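PDB 5TQB: assembly chaperone of ribosomal protein L4 (Acl4) from Chaetomium thermophilum, which probably binds newly made ribosomal protein L4 through a superhelix of TPR-like helices and escorts it toward ribosome assembly. Local coordinates for residues Thr13-Gly18 with Leu45-Gln50; Asp19-Ala24 with Val53-Ile58. All coordinates share one frame; numbering follows the deposited sequence.

Contact 1: Thr13-Gly18 with Leu45-Gln50; sequences TLLEEG and LTLLGQ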
loop_
_atom_site.group_PDB
_atom_site.type_symbol
_atom_site.label_atom_id
_atom_site.label_comp_id
_atom_site.label_asym_id
_atom_site.label_seq_id
_atom_site.Cartn_x
_atom_site.Cartn_y
_atom_site.Cartn_z
ATOM N N THR B 13 -19.854 3.454 5.989
ATOM C CA THR B 13 -19.247 2.733 7.101
ATOM C C THR B 13 -18.997 1.289 6.697
ATOM O O THR B 13 -17.938 0.734 6.986
ATOM C CB THR B 13 -20.144 2.756 8.353
ATOM O OG1 THR B 13 -20.387 4.111 8.743
ATOM C CG2 THR B 13 -19.483 2.010 9.515
ATOM N N LEU B 14 -19.973 0.689 6.021
ATOM C CA LEU B 14 -19.852 -0.688 5.559
ATOM C C LEU B 14 -18.689 -0.829 4.581
ATOM O O LEU B 14 -17.948 -1.808 4.619
ATOM C CB LEU B 14 -21.154 -1.150 4.896
ATOM C CG LEU B 14 -22.343 -1.419 5.824
ATOM C CD1 LEU B 14 -23.614 -1.640 5.017
ATOM C CD2 LEU B 14 -22.070 -2.616 6.718
ATOM N N LEU B 15 -18.534 0.157 3.709
ATOM C CA LEU B 15 -17.456 0.151 2.735
ATOM C C LEU B 15 -16.109 0.276 3.445
ATOM O O LEU B 15 -15.140 -0.389 3.079
ATOM C CB LEU B 15 -17.648 1.295 1.737
ATOM C CG LEU B 15 -16.730 1.309 0.514
ATOM C CD1 LEU B 15 -16.896 0.050 -0.321
ATOM C CD2 LEU B 15 -17.010 2.536 -0.332
ATOM N N GLU B 16 -16.061 1.121 4.471
ATOM C CA GLU B 16 -14.834 1.342 5.229
ATOM C C GLU B 16 -14.486 0.151 6.121
ATOM O O GLU B 16 -13.381 0.079 6.656
ATOM C CB GLU B 16 -14.952 2.603 6.085
ATOM C CG GLU B 16 -14.924 3.900 5.294
ATOM C CD GLU B 16 -14.945 5.130 6.184
ATOM O OE1 GLU B 16 -15.004 4.970 7.424
ATOM O OE2 GLU B 16 -14.898 6.258 5.648
ATOM N N GLU B 17 -15.432 -0.771 6.286
ATOM C CA GLU B 17 -15.208 -1.983 7.075
ATOM C C GLU B 17 -14.918 -3.180 6.177
ATOM O O GLU B 17 -14.842 -4.312 6.652
ATOM C CB GLU B 17 -16.425 -2.292 7.954
ATOM C CG GLU B 17 -16.510 -1.445 9.207
ATOM C CD GLU B 17 -17.706 -1.792 10.079
ATOM O OE1 GLU B 17 -18.145 -2.966 10.069
ATOM O OE2 GLU B 17 -18.206 -0.883 10.774
ATOM N N GLY B 18 -14.773 -2.929 4.879
ATOM C CA GLY B 18 -14.475 -3.983 3.928
ATOM C C GLY B 18 -15.659 -4.884 3.623
ATOM O O GLY B 18 -15.490 -5.959 3.043
ATOM N N LEU B 45 -24.581 8.533 -6.268
ATOM C CA LEU B 45 -24.033 7.907 -7.461
ATOM C C LEU B 45 -22.519 7.756 -7.336
ATOM O O LEU B 45 -21.947 6.760 -7.775
ATOM C CB LEU B 45 -24.408 8.724 -8.697
ATOM C CG LEU B 45 -25.904 8.718 -9.011
ATOM C CD1 LEU B 45 -26.281 9.873 -9.935
ATOM C CD2 LEU B 45 -26.302 7.381 -9.618
ATOM N N THR B 46 -21.874 8.741 -6.722
ATOM C CA THR B 46 -20.441 8.664 -6.469
ATOM C C THR B 46 -20.133 7.434 -5.624
ATOM O O THR B 46 -19.224 6.664 -5.945
ATOM C CB THR B 46 -19.939 9.924 -5.744
ATOM O OG1 THR B 46 -20.052 11.048 -6.621
ATOM C CG2 THR B 46 -18.490 9.784 -5.316
ATOM N N LEU B 47 -20.904 7.251 -4.552
ATOM C CA LEU B 47 -20.693 6.141 -3.633
ATOM C C LEU B 47 -20.895 4.807 -4.334
ATOM O O LEU B 47 -20.100 3.884 -4.175
ATOM C CB LEU B 47 -21.643 6.252 -2.442
ATOM C CG LEU B 47 -21.591 5.114 -1.426
ATOM C CD1 LEU B 47 -20.207 4.999 -0.827
ATOM C CD2 LEU B 47 -22.627 5.337 -0.334
ATOM N N LEU B 48 -21.967 4.709 -5.110
ATOM C CA LEU B 48 -22.216 3.513 -5.899
ATOM C C LEU B 48 -21.068 3.267 -6.882
ATOM O O LEU B 48 -20.769 2.125 -7.230
ATOM C CB LEU B 48 -23.548 3.638 -6.641
ATOM C CG LEU B 48 -24.789 3.288 -5.817
ATOM C CD1 LEU B 48 -26.047 3.820 -6.487
ATOM C CD2 LEU B 48 -24.888 1.790 -5.627
ATOM N N GLY B 49 -20.417 4.347 -7.309
ATOM C CA GLY B 49 -19.272 4.250 -8.194
ATOM C C GLY B 49 -18.067 3.653 -7.491
ATOM O O GLY B 49 -17.445 2.724 -8.010
ATOM N N GLN B 50 -17.736 4.201 -6.321
ATOM C CA GLN B 50 -16.641 3.692 -5.493
ATOM C C GLN B 50 -16.833 2.211 -5.194
ATOM O O GLN B 50 -15.888 1.428 -5.253
ATOM C CB GLN B 50 -16.569 4.428 -4.150
ATOM C CG GLN B 50 -16.343 5.926 -4.228
ATOM C CD GLN B 50 -16.573 6.625 -2.892
ATOM O OE1 GLN B 50 -16.945 5.997 -1.905
ATOM N NE2 GLN B 50 -16.350 7.934 -2.863
#
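In the N-terminal TPR-like array, Leu15 of helix 4-16 packs on Leu47 and Gln50 of helix 41-54. All three residues are buried. CG anti to the backbone N (chi1 -171°) carries the Leu15 branch out to helix 41-54, where CD2 lies 4.1 Å from CD1 of Leu47. The two leucines run alongside, pointing opposite ways, and each leans on the other through a single methyl group. Leu47 also packs on Leu8, Ala11 and Thr12, so helix 4-16 meets it along more than one turn. Gln50 lies across Leu15. Its OE1 sits 3.8 Å from Leu15 CD2, a van der Waals contact. The other end of the amide is fixed elsewhere, because NE2 is hydrogen-bonded to Glu86 OE1. Leu15 and Gln50 both also pack on apolar side chains of another protein chain. Helix 4-16 ends just beyond Leu15 in a Schellman motif. Gly18 supplies the positive phi, and its N bonds to Leu15 O at 3.1 Å. Leucine methyls and a glutamine between helix 4-16 and helix 41-54 fit the stacked helices of a TPR-type solenoid.

Contact 2: Asp19-Ala24 with Val53-Ile58; sequences DIETAA and VELGDI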
loop_
_atom_site.group_PDB
_atom_site.type_symbol
_atom_site.label_atom_id
_atom_site.label_comp_id
_atom_site.label_asym_id
_atom_site.label_seq_id
_atom_site.Cartn_x
_atom_site.Cartn_y
_atom_site.Cartn_z
ATOM N N ASP B 19 -16.857 -4.450 4.008
ATOM C CA ASP B 19 -18.073 -5.215 3.734
ATOM C C ASP B 19 -18.749 -4.659 2.483
ATOM O O ASP B 19 -19.827 -4.068 2.548
ATOM C CB ASP B 19 -19.022 -5.175 4.936
ATOM C CG ASP B 19 -20.133 -6.204 4.836
ATOM O OD1 ASP B 19 -20.416 -6.672 3.710
ATOM O OD2 ASP B 19 -20.724 -6.552 5.884
ATOM N N ILE B 20 -18.104 -4.880 1.342
ATOM C CA ILE B 20 -18.496 -4.259 0.080
ATOM C C ILE B 20 -19.849 -4.755 -0.432
ATOM O O ILE B 20 -20.629 -3.980 -0.983
ATOM C CB ILE B 20 -17.408 -4.492 -0.996
ATOM C CG1 ILE B 20 -16.062 -3.965 -0.491
ATOM C CG2 ILE B 20 -17.786 -3.805 -2.305
ATOM C CD1 ILE B 20 -14.889 -4.310 -1.376
ATOM N N GLU B 21 -20.126 -6.040 -0.247
ATOM C CA GLU B 21 -21.372 -6.630 -0.730
ATOM C C GLU B 21 -22.591 -5.945 -0.113
ATOM O O GLU B 21 -23.519 -5.545 -0.817
ATOM C CB GLU B 21 -21.409 -8.127 -0.408
ATOM C CG GLU B 21 -20.196 -8.907 -0.895
ATOM C CD GLU B 21 -19.992 -8.810 -2.397
ATOM O OE1 GLU B 21 -20.991 -8.643 -3.130
ATOM O OE2 GLU B 21 -18.829 -8.898 -2.841
ATOM N N THR B 22 -22.584 -5.810 1.206
ATOM C CA THR B 22 -23.712 -5.217 1.911
ATOM C C THR B 22 -23.814 -3.719 1.628
ATOM O O THR B 22 -24.912 -3.163 1.591
ATOM C CB THR B 22 -23.596 -5.449 3.427
ATOM O OG1 THR B 22 -23.354 -6.839 3.677
ATOM C CG2 THR B 22 -24.870 -5.013 4.139
ATOM N N ALA B 23 -22.668 -3.076 1.426
ATOM C CA ALA B 23 -22.629 -1.656 1.099
ATOM C C ALA B 23 -23.363 -1.383 -0.206
ATOM O O ALA B 23 -24.103 -0.409 -0.320
ATOM C CB ALA B 23 -21.191 -1.176 1.001
ATOM N N ALA B 24 -23.151 -2.241 -1.196
ATOM C CA ALA B 24 -23.804 -2.073 -2.484
ATOM C C ALA B 24 -25.313 -2.164 -2.314
ATOM O O ALA B 24 -26.064 -1.406 -2.922
ATOM C CB ALA B 24 -23.317 -3.117 -3.464
ATOM N N VAL B 53 -16.210 -0.045 -8.112
ATOM C CA VAL B 53 -14.783 -0.044 -8.421
ATOM C C VAL B 53 -14.105 -1.065 -7.529
ATOM O O VAL B 53 -13.310 -1.882 -7.989
ATOM C CB VAL B 53 -14.147 1.350 -8.194
ATOM C CG1 VAL B 53 -12.674 1.245 -7.780
ATOM C CG2 VAL B 53 -14.285 2.205 -9.439
ATOM N N GLU B 54 -14.427 -1.010 -6.243
ATOM C CA GLU B 54 -13.847 -1.926 -5.274
ATOM C C GLU B 54 -14.273 -3.364 -5.565
ATOM O O GLU B 54 -13.579 -4.306 -5.188
ATOM C CB GLU B 54 -14.259 -1.523 -3.858
ATOM C CG GLU B 54 -13.889 -0.088 -3.499
ATOM C CD GLU B 54 -12.776 0.001 -2.471
ATOM O OE1 GLU B 54 -11.952 0.938 -2.559
ATOM O OE2 GLU B 54 -12.729 -0.860 -1.568
ATOM N N LEU B 55 -15.408 -3.526 -6.244
ATOM C CA LEU B 55 -15.902 -4.851 -6.620
ATOM C C LEU B 55 -15.247 -5.381 -7.894
ATOM O O LEU B 55 -15.373 -6.563 -8.218
ATOM C CB LEU B 55 -17.417 -4.818 -6.830
ATOM C CG LEU B 55 -18.317 -4.794 -5.590
ATOM C CD1 LEU B 55 -19.782 -4.679 -6.010
ATOM C CD2 LEU B 55 -18.100 -6.027 -4.720
ATOM N N GLY B 56 -14.566 -4.504 -8.622
ATOM C CA GLY B 56 -13.949 -4.879 -9.879
ATOM C C GLY B 56 -14.905 -4.799 -11.057
ATOM O O GLY B 56 -14.554 -5.197 -12.169
ATOM N N ASP B 57 -16.115 -4.296 -10.819
ATOM C CA ASP B 57 -17.081 -4.077 -11.895
ATOM C C ASP B 57 -16.891 -2.684 -12.485
ATOM O O ASP B 57 -17.554 -1.728 -12.087
ATOM C CB ASP B 57 -18.516 -4.245 -11.394
ATOM C CG ASP B 57 -19.534 -4.236 -12.528
ATOM O OD1 ASP B 57 -20.666 -4.721 -12.320
ATOM O OD2 ASP B 57 -19.197 -3.753 -13.632
ATOM N N ILE B 58 -15.983 -2.590 -13.447
ATOM C CA ILE B 58 -15.579 -1.314 -14.024
ATOM C C ILE B 58 -16.700 -0.665 -14.826
ATOM O O ILE B 58 -16.860 0.553 -14.806
ATOM C CB ILE B 58 -14.351 -1.508 -14.950
ATOM C CG1 ILE B 58 -13.205 -2.181 -14.192
ATOM C CG2 ILE B 58 -13.881 -0.185 -15.526
ATOM C CD1 ILE B 58 -12.772 -1.459 -12.925
#
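Ile20 and Leu55 form the centre of this contact, between the start of helix 20-32 and the C-terminal end of helix 41-54. The two side chains lie side by side with their ends reversed. Ile20 CG2 lies 3.3 Å from Leu55 CD2, a pair closer than methyls usually pack, so the exact distance is doubtful. The same CG2 is 3.5 Å from Leu55 CG. The two branches of Ile20 do different work. CG2 is anti to the backbone N and meets Leu55. CG1 lies beside that N (chi1 -56°), and the chain runs on extended to CD1, which reaches Glu54. There CD1 rests 3.8 Å from Glu54 CB, with the two side chains roughly perpendicular. The carboxylate oxygens of Glu54 are hydrogen-bonded to polar side chains of another protein chain. Glu21 is more exposed. Its CA-CB bond leads away from Val53-Ile58, but the chain folds back at chi2 (-59°) and brings OE2 to 3.5 Å from Leu55 CD2. An alanine here in place of Ile20, lacking CG1, CG2 and CD1, would probably open a gap beside Leu55 CD2 and Glu54 CB. Asp19 caps helix 20-32: its OD1 accepts from Thr22 OG1 at 2.9 Å, met from above the carboxylate plane, and weakly from Thr22 N. Its OD2 makes a salt bridge to a basic side chain of the other protein chain. The contact itself is van der Waals; Glu54 and the OD2 of Asp19 make their polar bonds to the other protein chain.

Overall arrangement
Contact 1 is buried and contact 2 lies at the surface, with their centres about 7 Å apart. Both use helix 41-54. Contact 1 sets it against helix 4-16, and contact 2 sets its C-terminal end against helix 20-32. Those two helices follow each other in the chain, so one helix packs on both arms of a hairpin. The turn between the arms is tied by a probable hydrogen bond from Asp19 N to Leu14 O, and Leu14 packs on Thr22 and Ala23. Contact 1 is small: two leucines and the amide oxygen of a glutamine. Contact 2 buries about twice the area and adds glutamates beside its aliphatic pair. Both border another protein chain.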